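Local coordinates for protein ornithine decarboxylase (Entamoeba histolytica, PDB 4AIB) that probably catalyses the pyridoxal 5'-phosphate-dependent decarboxylation of L-ornithine to putrescine, the entry step of polyamine synthesis, as a homodimer, at residues Leu269-His274 with Leu355-Met360. Numbering follows the deposited sequence.
Sequences LVSSLH and LLFPNM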
# COMPACT_ATOMS: atom_id res chain seq x y z
N LEU A 269 8.99 -6.92 -14.99
CA LEU A 269 8.15 -5.78 -15.33
C LEU A 269 8.72 -5.01 -16.51
O LEU A 269 9.91 -4.69 -16.53
CB LEU A 269 7.99 -4.86 -14.11
CG LEU A 269 7.07 -3.64 -14.21
CD1 LEU A 269 5.61 -4.03 -14.36
CD2 LEU A 269 7.25 -2.74 -13.00
N VAL A 270 7.87 -4.73 -17.50
CA VAL A 270 8.25 -3.94 -18.67
C VAL A 270 7.35 -2.71 -18.77
O VAL A 270 6.25 -2.77 -19.33
CB VAL A 270 8.18 -4.75 -19.99
CG1 VAL A 270 8.83 -3.97 -21.13
CG2 VAL A 270 8.86 -6.10 -19.83
N SER A 271 7.82 -1.59 -18.23
CA SER A 271 7.00 -0.39 -18.13
C SER A 271 7.25 0.62 -19.25
O SER A 271 8.32 0.65 -19.85
CB SER A 271 7.20 0.26 -16.76
OG SER A 271 6.89 -0.66 -15.72
N SER A 272 6.23 1.43 -19.54
CA SER A 272 6.31 2.45 -20.58
C SER A 272 6.48 3.83 -19.98
O SER A 272 6.25 4.03 -18.78
CB SER A 272 5.04 2.41 -21.44
OG SER A 272 3.90 2.68 -20.65
N LEU A 273 6.89 4.79 -20.81
CA LEU A 273 7.10 6.17 -20.36
C LEU A 273 6.01 7.11 -20.87
O LEU A 273 5.66 7.09 -22.05
CB LEU A 273 8.47 6.68 -20.80
CG LEU A 273 9.71 6.00 -20.22
CD1 LEU A 273 10.95 6.43 -20.99
CD2 LEU A 273 9.87 6.29 -18.73
N HIS A 274 5.48 7.92 -19.96
CA HIS A 274 4.47 8.93 -20.31
C HIS A 274 4.74 10.25 -19.64
O HIS A 274 3.83 10.91 -19.12
CB HIS A 274 3.06 8.41 -20.00
CG HIS A 274 2.84 8.03 -18.56
ND1 HIS A 274 2.37 8.89 -17.64
CD2 HIS A 274 3.04 6.82 -17.89
CE1 HIS A 274 2.27 8.28 -16.45
NE2 HIS A 274 2.69 7.01 -16.60
N LEU A 355 11.15 0.58 -20.36
CA LEU A 355 12.03 0.15 -19.27
C LEU A 355 11.70 -1.27 -18.85
O LEU A 355 10.54 -1.62 -18.68
CB LEU A 355 11.87 1.08 -18.06
CG LEU A 355 12.65 2.39 -17.95
CD1 LEU A 355 12.28 3.39 -19.03
CD2 LEU A 355 12.41 3.00 -16.57
N LEU A 356 12.74 -2.10 -18.70
CA LEU A 356 12.57 -3.43 -18.13
C LEU A 356 13.17 -3.49 -16.73
O LEU A 356 14.36 -3.25 -16.55
CB LEU A 356 13.19 -4.51 -19.04
CG LEU A 356 13.45 -5.92 -18.48
CD1 LEU A 356 12.15 -6.68 -18.23
CD2 LEU A 356 14.34 -6.72 -19.42
N PHE A 357 12.33 -3.80 -15.75
CA PHE A 357 12.77 -4.02 -14.38
C PHE A 357 12.94 -5.52 -14.17
O PHE A 357 11.95 -6.25 -14.01
CB PHE A 357 11.76 -3.44 -13.38
CG PHE A 357 11.64 -1.94 -13.44
CD1 PHE A 357 10.75 -1.33 -14.32
CD2 PHE A 357 12.39 -1.14 -12.59
CE1 PHE A 357 10.64 0.05 -14.37
CE2 PHE A 357 12.28 0.24 -12.63
CZ PHE A 357 11.40 0.84 -13.53
N PRO A 358 14.20 -6.01 -14.19
CA PRO A 358 14.47 -7.44 -14.07
C PRO A 358 14.20 -7.96 -12.67
O PRO A 358 14.56 -7.31 -11.68
CB PRO A 358 15.96 -7.56 -14.40
CG PRO A 358 16.36 -6.23 -14.97
CD PRO A 358 15.45 -5.24 -14.33
N ASN A 359 13.57 -9.13 -12.60
CA ASN A 359 13.25 -9.81 -11.34
C ASN A 359 12.39 -8.98 -10.38
O ASN A 359 12.90 -8.37 -9.43
CB ASN A 359 14.53 -10.32 -10.65
CG ASN A 359 15.42 -11.12 -11.57
OD1 ASN A 359 14.96 -12.00 -12.30
ND2 ASN A 359 16.71 -10.81 -11.55
N MET A 360 11.09 -8.95 -10.66
CA MET A 360 10.12 -8.27 -9.80
C MET A 360 9.17 -9.31 -9.20
O MET A 360 9.53 -10.47 -9.06
CB MET A 360 9.36 -7.20 -10.57
CG MET A 360 10.23 -6.08 -11.14
SD MET A 360 10.96 -5.00 -9.90
CE MET A 360 9.53 -4.03 -9.40
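Segment 269-274 of strand 267-281 pairs antiparallel with residues 355-357 in the C-terminal beta domain of this class-II decarboxylase, combining a backbone ladder with side-chain contacts on both faces. Leu-269 and Phe-357 form one hydrogen-bonded pair, Ser-271 and Leu-355 the next, with Val-270 and Leu-356 as the non-hydrogen-bonded pair between. The straightest of the four bonds runs from Leu-355 N to Ser-271 O (2.9 Å, 178° at the hydrogen), the N-H meeting the oxygen almost head-on to its C=O bond.

Phe-357 shows how a side chain builds on this frame. Its CB lies 3.9 Å from Leu-269 O and 4.1 Å from Leu-269 CB. Chi1 of -65° sets CG anti to the carbonyl carbon, so the ring and the Leu-269 side chain lie abreast. Ring atom CD1 then meets Leu-269 CD2 at 4.0 Å, and CE1, one atom further out, reaches Ser-271 OG at 4.0 Å; both neighbours approach the ring obliquely. On the same face, Leu-355 CD1 lies 3.8 Å from Leu-273 CD2, the two leucines roughly perpendicular. Past the corner at Pro-358 and Asn-359, Met-360 turns back to set CG 3.9 Å from Leu-269 CB. On the reverse face, Val-270 CG2 meets Leu-356 CD1 at 3.7 Å.

Strand 27-31 flanks strand 267-281 as well, Trp-29 touching both Leu-269 and Met-360. Chemically, then, main-chain amides bond each other within the two hydrogen-bonded pairs, Val-270 and Leu-356 between them bond outward to Phe-28 and Glu-312, and chiefly apolar, undirected contacts lie on both faces of a mostly buried ladder.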